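Local structure of alpha-L-rhamnosidase (Aspergillus terreus, 6GSZ) at residues D666-A671 against Q675-R680. The protein probably hydrolyses alpha-L-rhamnosides, releasing their terminal non-reducing alpha-L-rhamnose residues. Sequence-based numbering, arbitrary orientation.
Sequences DLFPSA and QSAAKR. With CA (calcium ion), chain Q; MAN (alpha-D-mannopyranose), chain C.
Phe668 drives the far end of its ring obliquely at the methyl of Ala677, with CZ 3.4 Å from CB and the two flanking ring carbons, CE1 and CE2, each at 3.8 Å. This is the tight, buried part of the contact: Phe668 CG sits beside the backbone N (chi1 -74°), aiming the ring at the helix.

The solvent side begins at Ala671, right after the N-cap Ser670, whose OG caps Gln673 N. Gln675 N bonds to Ala671 O at 2.9 Å (N-H...O 155°), an ordinary first-turn helix bond. The extended Gln675 side chain runs back past that same oxygen, CG lying 3.1 Å from Ala671 O, but its amide end is loose, NE2 coming no closer to Ala671 CB than 4.3 Å.

The loop also faces a mannose of a protein-attached glycan. Mannose O4 donates to Phe668 O at 3.2 Å, and Asp666 O lies 2.3 Å from a calcium ion that mannose O2 and O3 and four waters also bind; one water also donates to Phe668 O. Two loop carbonyls thus hold the sugar and its calcium ion against the loop.

Asp666 ends helix 656-664 in a Schellman motif, and 667-670 lead from there to helix 671-687, a helix-to-helix connection in the six-hairpin glycosidase domain, an (alpha/alpha)6 barrel in this family. Pro662 and Leu663 of the earlier helix touch the Phe668 ring, while its Leu659 packs on Ala677.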
ATOM      1  N   ASP A 666      -4.731  15.681  23.707  1.00 13.70           N
ATOM      2  CA  ASP A 666      -5.577  16.407  24.698  1.00 15.16           C
ATOM      3  C   ASP A 666      -5.280  15.909  26.125  1.00 14.73           C
ATOM      4  O   ASP A 666      -6.174  15.525  26.887  1.00 16.42           O
ATOM      5  CB  ASP A 666      -7.066  16.307  24.344  1.00 16.22           C
ATOM      6  CG  ASP A 666      -7.456  16.976  23.047  1.00 20.37           C
ATOM      7  OD1 ASP A 666      -7.081  18.154  22.852  1.00 28.12           O
ATOM      8  OD2 ASP A 666      -8.181  16.340  22.259  1.00 37.08           O
ATOM      9  N   LEU A 667      -3.998  15.955  26.511  1.00 13.17           N
ATOM     10  CA  LEU A 667      -3.544  15.379  27.778  1.00 13.33           C
ATOM     11  C   LEU A 667      -3.230  16.439  28.855  1.00 15.89           C
ATOM     12  O   LEU A 667      -2.860  16.063  29.949  1.00 14.76           O
ATOM     13  CB  LEU A 667      -2.290  14.519  27.533  1.00 14.31           C
ATOM     14  CG  LEU A 667      -2.503  13.360  26.557  1.00 15.06           C
ATOM     15  CD1 LEU A 667      -1.246  12.522  26.401  1.00 15.75           C
ATOM     16  CD2 LEU A 667      -3.661  12.483  27.001  1.00 13.85           C
ATOM     17  N   PHE A 668      -3.410  17.733  28.554  1.00 15.45           N
ATOM     18  CA  PHE A 668      -3.188  18.789  29.563  1.00 16.41           C
ATOM     19  C   PHE A 668      -4.400  18.827  30.479  1.00 16.33           C
ATOM     20  O   PHE A 668      -5.502  18.462  30.076  1.00 17.24           O
ATOM     21  CB  PHE A 668      -2.929  20.153  28.909  1.00 15.62           C
ATOM     22  CG  PHE A 668      -1.562  20.260  28.297  1.00 15.83           C
ATOM     23  CD1 PHE A 668      -0.465  20.630  29.052  1.00 16.56           C
ATOM     24  CD2 PHE A 668      -1.359  19.918  26.964  1.00 16.55           C
ATOM     25  CE1 PHE A 668       0.808  20.647  28.500  1.00 17.52           C
ATOM     26  CE2 PHE A 668      -0.086  19.957  26.424  1.00 17.12           C
ATOM     27  CZ  PHE A 668       0.985  20.357  27.175  1.00 17.70           C
ATOM     28  N   PRO A 669      -4.226  19.231  31.747  1.00 17.51           N
ATOM     29  CA  PRO A 669      -5.355  19.279  32.676  1.00 17.78           C
ATOM     30  C   PRO A 669      -6.366  20.408  32.457  1.00 17.64           C
ATOM     31  O   PRO A 669      -7.408  20.382  33.080  1.00 22.03           O
ATOM     32  CB  PRO A 669      -4.673  19.412  34.041  1.00 19.03           C
ATOM     33  CG  PRO A 669      -3.353  20.047  33.771  1.00 22.10           C
ATOM     34  CD  PRO A 669      -2.942  19.569  32.384  1.00 17.93           C
ATOM     35  N   SER A 670      -6.056  21.364  31.589  1.00 17.29           N
ATOM     36  CA  SER A 670      -6.987  22.440  31.316  1.00 16.59           C
ATOM     37  C   SER A 670      -6.740  22.991  29.918  1.00 18.24           C
ATOM     38  O   SER A 670      -5.631  22.879  29.369  1.00 17.63           O
ATOM     39  CB  SER A 670      -6.864  23.566  32.327  1.00 18.85           C
ATOM     40  OG  SER A 670      -5.716  24.345  32.100  1.00 18.86           O
ATOM     41  N   ALA A 671      -7.801  23.583  29.353  1.00 19.75           N
ATOM     42  CA  ALA A 671      -7.735  24.192  28.032  1.00 19.61           C
ATOM     43  C   ALA A 671      -6.675  25.302  28.060  1.00 18.38           C
ATOM     44  O   ALA A 671      -5.986  25.550  27.059  1.00 20.28           O
ATOM     45  CB  ALA A 671      -9.085  24.729  27.645  1.00 22.18           C
ATOM     46  N   GLN A 675      -3.453  25.711  25.748  1.00 15.86           N
ATOM     47  CA  GLN A 675      -3.239  26.876  24.892  1.00 17.60           C
ATOM     48  C   GLN A 675      -1.828  27.467  25.156  1.00 16.38           C
ATOM     49  O   GLN A 675      -1.140  27.905  24.235  1.00 17.29           O
ATOM     50  CB  GLN A 675      -4.330  27.943  25.130  1.00 19.97           C
ATOM     51  CG  GLN A 675      -5.719  27.519  24.657  1.00 24.17           C
ATOM     52  CD  GLN A 675      -6.904  28.321  25.175  1.00 32.74           C
ATOM     53  OE1 GLN A 675      -6.772  29.355  25.841  1.00 45.76           O
ATOM     54  NE2 GLN A 675      -8.105  27.833  24.880  1.00 41.21           N
ATOM     55  N   SER A 676      -1.400  27.523  26.422  1.00 16.10           N
ATOM     56  CA  SER A 676      -0.070  28.019  26.768  1.00 18.07           C
ATOM     57  C   SER A 676       0.997  27.141  26.108  1.00 16.33           C
ATOM     58  O   SER A 676       1.961  27.659  25.562  1.00 16.70           O
ATOM     59  CB  SER A 676       0.140  28.081  28.279  1.00 18.94           C
ATOM     60  OG  SER A 676      -0.698  29.072  28.835  1.00 23.60           O
ATOM     61  N   ALA A 677       0.801  25.814  26.182  1.00 15.88           N
ATOM     62  CA  ALA A 677       1.756  24.853  25.563  1.00 15.80           C
ATOM     63  C   ALA A 677       1.831  25.058  24.038  1.00 14.84           C
ATOM     64  O   ALA A 677       2.928  25.014  23.433  1.00 17.58           O
ATOM     65  CB  ALA A 677       1.349  23.468  25.966  1.00 16.39           C
ATOM     66  N   ALA A 678       0.693  25.293  23.394  1.00 14.82           N
ATOM     67  CA  ALA A 678       0.661  25.564  21.916  1.00 15.36           C
ATOM     68  C   ALA A 678       1.516  26.786  21.581  1.00 16.83           C
ATOM     69  O   ALA A 678       2.266  26.798  20.607  1.00 16.67           O
ATOM     70  CB  ALA A 678      -0.739  25.688  21.374  1.00 16.60           C
ATOM     71  N   LYS A 679       1.379  27.860  22.365  1.00 16.87           N
ATOM     72  CA  LYS A 679       2.210  29.049  22.103  1.00 17.57           C
ATOM     73  C   LYS A 679       3.708  28.745  22.335  1.00 16.29           C
ATOM     74  O   LYS A 679       4.568  29.274  21.591  1.00 18.96           O
ATOM     75  CB  LYS A 679       1.705  30.227  22.933  1.00 19.20           C
ATOM     76  CG  LYS A 679       0.322  30.739  22.562  1.00 22.36           C
ATOM     77  CD  LYS A 679       0.280  31.328  21.188  1.00 27.40           C
ATOM     78  CE  LYS A 679      -1.034  31.998  20.854  1.00 33.04           C
ATOM     79  NZ  LYS A 679      -0.993  32.456  19.439  1.00 33.96           N
ATOM     80  N   ARG A 680       4.039  27.926  23.336  1.00 15.86           N
ATOM     81  CA  ARG A 680       5.436  27.553  23.542  1.00 17.09           C
ATOM     82  C   ARG A 680       5.959  26.694  22.391  1.00 17.61           C
ATOM     83  O   ARG A 680       7.119  26.862  21.997  1.00 18.50           O
ATOM     84  CB  ARG A 680       5.639  26.794  24.855  1.00 17.39           C
ATOM     85  CG  ARG A 680       5.371  27.646  26.077  1.00 18.79           C
ATOM     86  CD  ARG A 680       6.002  27.095  27.336  1.00 19.27           C
ATOM     87  NE  ARG A 680       5.664  25.716  27.612  1.00 18.33           N
ATOM     88  CZ  ARG A 680       4.538  25.261  28.125  1.00 18.32           C
ATOM     89  NH1 ARG A 680       3.597  26.119  28.520  1.00 19.92           N
ATOM     90  NH2 ARG A 680       4.348  23.947  28.205  1.00 17.57           N
TER
HETATM   91 CA    CA Q 935      -8.146  14.630  27.742  0.50 32.59          CA
HETATM   92  C1  MAN C   5     -11.275  17.794  26.672  0.70 36.65           C
HETATM   93  C2  MAN C   5     -10.682  16.530  27.332  0.70 36.99           C
HETATM   94  C3  MAN C   5     -10.001  17.016  28.645  0.70 41.05           C
HETATM   95  C4  MAN C   5      -9.071  18.233  28.425  0.70 40.35           C
HETATM   96  C5  MAN C   5      -9.802  19.358  27.680  0.70 40.56           C
HETATM   97  C6  MAN C   5      -8.941  20.607  27.436  0.70 43.94           C
HETATM   98  O2  MAN C   5      -9.833  15.679  26.448  0.70 35.22           O
HETATM   99  O3  MAN C   5      -9.328  15.904  29.292  0.70 40.95           O
HETATM  100  O4  MAN C   5      -8.608  18.826  29.655  0.70 47.78           O
HETATM  101  O5  MAN C   5     -10.281  18.817  26.450  0.70 37.36           O
HETATM  102  O6  MAN C   5      -7.655  20.273  26.893  0.70 53.21           O
HETATM  103  O   HOH W   1      -6.643  15.946  29.632  1.00 27.26           O
HETATM  104  O   HOH W   2      -7.885  13.475  25.747  1.00 28.43           O
HETATM  105  O   HOH W   3     -10.258  13.374  27.609  1.00 45.06           O
HETATM  106  O   HOH W   4      -7.872  12.993  28.952  1.00 44.32           O